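Local coordinates for trichothecene 15-O-acetyltransferase TRI3 (Fusarium sporotrichioides, PDB 3FOT), which transfers an acetyl group to the 15-oxygen of trichothecene intermediates in the biosynthesis of mycotoxins such as T-2 toxin, at residues 32-35 / 36-39; 222-225 / 226-229; 249-252 / 253-256; 238-241 / 242-245. All coordinates share one frame; numbering follows the deposited sequence.

Contact 1 of 4, residues 32-35 / 36-39; sequences RCVG and AEAI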
# COMPACT_ATOMS: atom_id res chain seq x y z
N ARG A 32 3.70 -19.58 9.06
CA ARG A 32 2.52 -18.94 9.63
C ARG A 32 2.71 -17.43 9.55
O ARG A 32 3.74 -16.90 9.97
CB ARG A 32 2.29 -19.39 11.07
CG ARG A 32 1.03 -18.82 11.71
CD ARG A 32 -0.25 -19.44 11.17
NE ARG A 32 -0.25 -20.91 11.28
CZ ARG A 32 -1.30 -21.69 11.07
NH1 ARG A 32 -2.48 -21.18 10.72
NH2 ARG A 32 -1.17 -23.00 11.22
N CYS A 33 1.72 -16.72 9.01
CA CYS A 33 1.86 -15.28 8.85
C CYS A 33 1.77 -14.58 10.21
O CYS A 33 1.34 -15.21 11.21
CB CYS A 33 0.83 -14.75 7.83
SG CYS A 33 -0.78 -14.37 8.51
N VAL A 34 2.19 -13.31 10.26
CA VAL A 34 2.39 -12.62 11.55
C VAL A 34 2.05 -11.14 11.42
O VAL A 34 2.22 -10.55 10.35
CB VAL A 34 3.85 -12.80 12.09
CG1 VAL A 34 4.92 -12.19 11.15
CG2 VAL A 34 4.00 -12.20 13.52
N GLY A 35 1.51 -10.57 12.50
CA GLY A 35 1.30 -9.14 12.55
C GLY A 35 0.28 -8.70 11.52
O GLY A 35 -0.79 -9.31 11.40
N ALA A 36 0.59 -7.62 10.81
CA ALA A 36 -0.36 -7.06 9.83
C ALA A 36 -0.76 -8.07 8.76
O ALA A 36 -1.87 -7.98 8.19
CB ALA A 36 0.19 -5.80 9.20
N GLU A 37 0.10 -9.04 8.49
CA GLU A 37 -0.29 -10.14 7.57
C GLU A 37 -1.56 -10.83 8.00
O GLU A 37 -2.40 -11.15 7.17
CB GLU A 37 0.85 -11.17 7.44
CG GLU A 37 2.09 -10.64 6.74
CD GLU A 37 3.27 -11.61 6.81
OE1 GLU A 37 3.24 -12.53 7.66
OE2 GLU A 37 4.24 -11.42 6.04
N ALA A 38 -1.70 -11.08 9.30
CA ALA A 38 -2.84 -11.81 9.84
C ALA A 38 -4.14 -11.03 9.65
O ALA A 38 -5.20 -11.63 9.50
CB ALA A 38 -2.59 -12.13 11.32
N ILE A 39 -4.05 -9.70 9.67
CA ILE A 39 -5.22 -8.86 9.41
C ILE A 39 -5.69 -9.05 7.97
O ILE A 39 -6.84 -9.44 7.72
CB ILE A 39 -4.94 -7.34 9.69
CG1 ILE A 39 -4.62 -7.11 11.17
CG2 ILE A 39 -6.19 -6.53 9.36
CD1 ILE A 39 -4.06 -5.71 11.48
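The backbone turns sharply at Gly35, whose positive phi (65°) suits glycine, and its carbonyl O takes the amide of Ala38 at 2.9 Å (O to N). Val34 and Glu37 join across the same turn by two links that run in opposite senses. The amide N of Val34 gives its hydrogen to Glu37 OE1 at 2.9 Å, on the anti side of the carboxylate and 17° out of its plane. Glu37 N returns a weak bond to Val34 O, 3.2 Å away. The glutamate reaches back because CG lies beside its own backbone N (chi1 -68°) and the chain then runs out extended, passing Cys33 CB, which sits 3.3 Å from Glu37 OE1. The Cys33 thiol turns to Ala38 instead, SG lying 3.5 Å from Ala38 N and 4.0 Å from Ala38 CB. The carboxylate's stronger claim lies outside, a salt bridge from OE2 to Arg31, which probably favours the charged form. The arrangement is a strand-to-helix turn. Cys33, just past the end of strand 28-32, bonds through its backbone to Ala104 and packs on Ile106 of strand 105-109, while Ala36, Ala38 and Ile39 lie against helix 406-423, with Gly35 close to the substrate-binding His414.

Contact 2 of 4, residues 222-225 / 226-229; sequences WGQE and IKNL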
# COMPACT_ATOMS: atom_id res chain seq x y z
N TRP A 222 15.92 -22.89 -11.06
CA TRP A 222 14.84 -22.86 -10.07
C TRP A 222 15.18 -23.72 -8.86
O TRP A 222 15.74 -24.81 -9.00
CB TRP A 222 13.51 -23.28 -10.69
CG TRP A 222 13.05 -22.30 -11.74
CD1 TRP A 222 12.91 -22.54 -13.07
CD2 TRP A 222 12.74 -20.91 -11.54
NE1 TRP A 222 12.50 -21.39 -13.72
CE2 TRP A 222 12.37 -20.38 -12.80
CE3 TRP A 222 12.67 -20.08 -10.40
CZ2 TRP A 222 11.99 -19.05 -12.96
CZ3 TRP A 222 12.30 -18.75 -10.57
CH2 TRP A 222 11.95 -18.26 -11.84
N GLY A 223 14.83 -23.21 -7.69
CA GLY A 223 15.33 -23.76 -6.43
C GLY A 223 16.27 -22.79 -5.77
O GLY A 223 16.19 -22.55 -4.56
N GLN A 224 17.15 -22.18 -6.57
CA GLN A 224 18.11 -21.22 -6.04
C GLN A 224 17.53 -19.89 -5.56
O GLN A 224 18.23 -19.12 -4.92
CB GLN A 224 19.22 -20.93 -7.05
CG GLN A 224 19.95 -22.18 -7.51
CD GLN A 224 21.14 -21.84 -8.36
OE1 GLN A 224 21.32 -20.69 -8.76
NE2 GLN A 224 21.96 -22.85 -8.65
N GLU A 225 16.25 -19.65 -5.83
CA GLU A 225 15.58 -18.41 -5.40
C GLU A 225 14.95 -18.52 -4.01
O GLU A 225 14.54 -17.53 -3.45
CB GLU A 225 14.50 -18.00 -6.41
CG GLU A 225 13.16 -18.73 -6.25
CD GLU A 225 13.16 -20.16 -6.82
OE1 GLU A 225 14.23 -20.68 -7.19
OE2 GLU A 225 12.06 -20.76 -6.93
N ILE A 226 14.87 -19.72 -3.46
CA ILE A 226 14.28 -19.90 -2.12
C ILE A 226 14.98 -19.02 -1.09
O ILE A 226 14.33 -18.35 -0.28
CB ILE A 226 14.23 -21.39 -1.72
CG1 ILE A 226 13.20 -22.12 -2.60
CG2 ILE A 226 13.87 -21.57 -0.23
CD1 ILE A 226 13.29 -23.60 -2.54
N LYS A 227 16.31 -18.96 -1.17
CA LYS A 227 17.08 -18.12 -0.25
C LYS A 227 16.84 -16.61 -0.46
O LYS A 227 17.30 -15.80 0.35
CB LYS A 227 18.57 -18.43 -0.38
CG LYS A 227 19.15 -18.12 -1.76
CD LYS A 227 20.64 -18.51 -1.82
CE LYS A 227 21.20 -18.30 -3.22
NZ LYS A 227 20.77 -19.39 -4.15
N ASN A 228 16.14 -16.26 -1.54
CA ASN A 228 15.85 -14.85 -1.85
C ASN A 228 14.53 -14.35 -1.28
O ASN A 228 14.25 -13.14 -1.30
CB ASN A 228 15.89 -14.60 -3.37
CG ASN A 228 17.29 -14.71 -3.94
OD1 ASN A 228 18.28 -14.55 -3.22
ND2 ASN A 228 17.38 -14.91 -5.25
N LEU A 229 13.70 -15.28 -0.79
CA LEU A 229 12.53 -14.90 0.02
C LEU A 229 12.97 -13.97 1.17
O LEU A 229 14.04 -14.16 1.77
CB LEU A 229 11.84 -16.13 0.57
CG LEU A 229 11.01 -17.02 -0.35
CD1 LEU A 229 10.78 -18.40 0.28
CD2 LEU A 229 9.67 -16.37 -0.72
O HOH W 1 17.94 -21.09 -2.39
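The stem of Glu225 lies against Ile226 N (CG to N 3.4 Å), and its carboxyl carbon CD sits at the edge of the Trp222 indole, in the ring plane. Around that indole gather Leu83 and Arg86 of helix 71-88 and Asn114 and Ala117 of helix 114-124. Glu225 OE1 uses its syn lone pair to take the amide of Gly223 at 2.6 Å (OE1 to N), and OE2 is held by the hydroxyls of Tyr108 and Ser110, so both oxygens are engaged. CG sits between the backbone N and carbonyl carbon, and a bend at chi2 (-78°) then curls the acid back toward Gly223. The chain here makes a type I beta turn from Gly223 to Ile226, closed by a weak bond from Ile226 N to Gly223 O, and runs straight into a 3-10 turn in which Asn228 N binds Glu225 O at 2.8 Å. Lys227 arches over the turn, bent at its last torsion, and NZ meets Gln224 O at 2.7 Å in the carbonyl plane, on a lone pair. Water 1 accepts from Lys227 N at 2.9 Å and donates to Gly223 O. The amide of Asn228 turns to helix 71-88, where ND2 binds Phe87 O.

Contact 3 of 4, residues 249-252 / 253-256; sequences DDKC and TEYT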
# COMPACT_ATOMS: atom_id res chain seq x y z
N ASP A 249 4.93 -4.74 27.47
CA ASP A 249 3.54 -5.15 27.68
C ASP A 249 2.62 -3.94 27.84
O ASP A 249 1.52 -3.91 27.26
CB ASP A 249 3.41 -6.02 28.93
CG ASP A 249 4.11 -7.36 28.79
OD1 ASP A 249 4.34 -7.83 27.64
OD2 ASP A 249 4.45 -7.95 29.85
N ASP A 250 3.04 -2.96 28.63
CA ASP A 250 2.20 -1.78 28.90
C ASP A 250 1.96 -0.98 27.61
O ASP A 250 0.86 -0.51 27.37
CB ASP A 250 2.87 -0.87 29.92
CG ASP A 250 2.92 -1.46 31.33
OD1 ASP A 250 2.20 -2.44 31.64
OD2 ASP A 250 3.71 -0.92 32.14
N LYS A 251 3.00 -0.82 26.81
CA LYS A 251 2.90 -0.06 25.57
C LYS A 251 1.98 -0.81 24.58
O LYS A 251 1.16 -0.19 23.89
CB LYS A 251 4.29 0.10 24.97
CG LYS A 251 4.72 1.48 24.45
CD LYS A 251 3.74 2.61 24.50
CE LYS A 251 4.25 3.76 23.61
NZ LYS A 251 3.97 5.12 24.18
N CYS A 252 2.11 -2.14 24.51
CA CYS A 252 1.18 -2.95 23.70
C CYS A 252 -0.27 -2.77 24.13
O CYS A 252 -1.18 -2.62 23.29
CB CYS A 252 1.54 -4.45 23.73
SG CYS A 252 3.05 -4.85 22.91
N THR A 253 -0.49 -2.78 25.44
CA THR A 253 -1.82 -2.58 26.02
C THR A 253 -2.34 -1.16 25.75
O THR A 253 -3.55 -0.96 25.53
CB THR A 253 -1.78 -2.87 27.54
OG1 THR A 253 -1.55 -4.26 27.74
CG2 THR A 253 -3.09 -2.48 28.21
N GLU A 254 -1.45 -0.17 25.74
CA GLU A 254 -1.84 1.18 25.41
C GLU A 254 -2.36 1.23 23.98
O GLU A 254 -3.39 1.86 23.70
CB GLU A 254 -0.66 2.14 25.54
CG GLU A 254 -1.09 3.59 25.37
CD GLU A 254 0.08 4.56 25.33
OE1 GLU A 254 1.18 4.18 25.76
OE2 GLU A 254 -0.13 5.71 24.89
N TYR A 255 -1.67 0.54 23.07
CA TYR A 255 -2.15 0.46 21.70
C TYR A 255 -3.49 -0.29 21.57
O TYR A 255 -4.43 0.21 20.94
CB TYR A 255 -1.10 -0.07 20.72
CG TYR A 255 -1.68 -0.17 19.32
CD1 TYR A 255 -1.55 0.89 18.39
CD2 TYR A 255 -2.43 -1.28 18.93
CE1 TYR A 255 -2.13 0.80 17.10
CE2 TYR A 255 -3.01 -1.36 17.66
CZ TYR A 255 -2.86 -0.32 16.76
OH TYR A 255 -3.46 -0.47 15.51
N THR A 256 -3.60 -1.49 22.14
CA THR A 256 -4.84 -2.26 21.99
C THR A 256 -6.04 -1.56 22.64
O THR A 256 -7.16 -1.62 22.12
CB THR A 256 -4.72 -3.72 22.48
OG1 THR A 256 -4.45 -3.73 23.89
CG2 THR A 256 -3.57 -4.43 21.74
O HOH W 2 2.38 7.37 24.11
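Charge pairs Lys251 with Glu254 one turn on. The two chains lie side by side and point the same way, and Lys251 NZ forms a salt bridge with Glu254 OE1 at 3.3 Å, weak as a hydrogen bond. Water 2 completes the link, accepting from Lys251 NZ at 2.8 Å and donating to Glu254 OE2 at 3.1 Å. The lysine takes a strained course, nearly eclipsed about CB-CG (chi2 -2°), which brings Lys251 CD within 3.3 Å of Glu254 OE1. Its ammonium also meets Trp400 in a cation-pi contact. Backbone bonding is that of a regular alpha helix, the i to i+4 pattern being met by Thr253, Glu254, Tyr255 and Thr256, with Thr256 N bound to Cys252 O at 2.9 Å. This is the early part of helix 246-264, whose buried flank rests on helix 406-423 through Cys252 on Arg412, Tyr255 on Val413 and Thr256 on Phe416. Hydroxyl groups add side-chain bonds to the helix. Thr253 OG1, placed beside its own backbone N (chi1 -68°), donates to Asp249 O at 3.1 Å, while Thr253 N reaches the same oxygen from the opposite face, giving it two grips. Thr256 OG1 makes a weak bond to Thr253 O. Among the remaining polar ends, Asp249 forms a salt bridge with Arg412, and Tyr255, near the substrate-binding His414, bonds to Glu417 through its hydroxyl.

Contact 4 of 4, residues 238-241 / 242-245; sequences KLDI and NTLG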
# COMPACT_ATOMS: atom_id res chain seq x y z
N LYS A 238 16.68 -5.74 14.82
CA LYS A 238 17.85 -5.35 15.60
C LYS A 238 17.70 -5.84 17.03
O LYS A 238 18.67 -6.33 17.62
CB LYS A 238 18.01 -3.85 15.61
CG LYS A 238 18.34 -3.26 14.24
CD LYS A 238 18.33 -1.75 14.35
CE LYS A 238 18.95 -1.12 13.13
NZ LYS A 238 19.00 0.35 13.31
N LEU A 239 16.49 -5.69 17.57
CA LEU A 239 16.19 -6.02 18.97
C LEU A 239 16.02 -7.51 19.16
O LEU A 239 15.43 -8.18 18.33
CB LEU A 239 14.91 -5.28 19.43
CG LEU A 239 14.55 -5.23 20.94
CD1 LEU A 239 15.63 -4.56 21.79
CD2 LEU A 239 13.29 -4.45 21.09
N ASP A 240 16.56 -8.04 20.26
CA ASP A 240 16.30 -9.42 20.65
C ASP A 240 14.99 -9.45 21.44
O ASP A 240 14.91 -8.92 22.54
CB ASP A 240 17.47 -9.94 21.50
CG ASP A 240 17.29 -11.37 21.96
OD1 ASP A 240 16.16 -11.92 21.93
OD2 ASP A 240 18.31 -11.96 22.37
N ILE A 241 13.94 -10.06 20.89
CA ILE A 241 12.62 -9.92 21.53
C ILE A 241 12.50 -10.65 22.86
O ILE A 241 11.62 -10.32 23.66
CB ILE A 241 11.40 -10.20 20.59
CG1 ILE A 241 11.29 -11.67 20.22
CG2 ILE A 241 11.38 -9.27 19.36
CD1 ILE A 241 10.11 -12.30 20.87
N ASN A 242 13.40 -11.61 23.11
CA ASN A 242 13.46 -12.27 24.43
C ASN A 242 13.72 -11.32 25.59
O ASN A 242 13.39 -11.63 26.74
CB ASN A 242 14.51 -13.37 24.43
CG ASN A 242 14.17 -14.47 23.49
OD1 ASN A 242 14.87 -14.68 22.49
ND2 ASN A 242 13.06 -15.14 23.75
N THR A 243 14.29 -10.17 25.28
CA THR A 243 14.72 -9.21 26.30
C THR A 243 13.56 -8.35 26.79
O THR A 243 13.72 -7.59 27.73
CB THR A 243 15.85 -8.30 25.77
OG1 THR A 243 15.37 -7.51 24.67
CG2 THR A 243 17.05 -9.14 25.32
N LEU A 244 12.41 -8.45 26.12
CA LEU A 244 11.25 -7.58 26.44
C LEU A 244 10.59 -7.91 27.78
O LEU A 244 10.63 -9.06 28.22
CB LEU A 244 10.22 -7.61 25.31
CG LEU A 244 10.79 -7.09 23.99
CD1 LEU A 244 9.83 -7.38 22.83
CD2 LEU A 244 11.12 -5.61 24.07
N GLY A 245 9.96 -6.90 28.37
CA GLY A 245 9.40 -7.00 29.72
C GLY A 245 8.15 -6.14 29.89
O GLY A 245 7.36 -5.98 28.95
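Asp240 and Thr243 lie obliquely across one another, and the threonine hydroxyl drops onto the aspartate's backbone carbonyl. Thr243 OG1 donates to Asp240 O at 2.6 Å, close to the line of the C=O bond, while Thr243 N reaches the same oxygen at 3.1 Å. Thr243 OG1 sits between its backbone N and carbonyl carbon (chi1 63°), which puts Thr243 CG2 3.9 Å from Asp240 CB. Asp240 also faces Asn242, the carboxylate and amide planes standing 79° apart. With CG opposite its own backbone N (chi1 180°), Asp240 swings OD1 to Asn242 N at 3.0 Å, meeting it on the anti side and well out of the carboxylate plane. This makes an Asx turn, here at the head of a short 3-10 turn that Leu244 N extends by bonding to Ile241 O at 3.2 Å. Leu239, Ile241 and Leu244 form the apolar side: Leu239 CD2 comes obliquely to Leu244 CD2 at 3.9 Å, and the other methyl of Leu244, CD1, stands 3.9 Å from Ile241 CB. Both Leu239 and Leu244 rest on Phe405, and Ile241 and Leu244 also touch Ala408 of helix 406-423. Gly245 follows at the N-cap position of helix 246-264.

Overall arrangement
All four contacts are local turns or helical steps, strung in series so that none nests in or crosses another. Contact 1 comes first, closing the bend from strand 28-32 into helix 36-41. The long loop after helix 191-205 then holds contact 2, whose centre is about 22 Å from that of contact 1, against helices 71-88 and 114-124. Further along, contact 4 closes the turn that leads into helix 246-264, and contact 3, about 16 Å away between centres, lies on that helix. Contacts 1, 3 and 4 all meet helix 406-423, which carries the substrate-binding His414, whereas contact 2 stands apart, about 37 Å from contact 3 between centres.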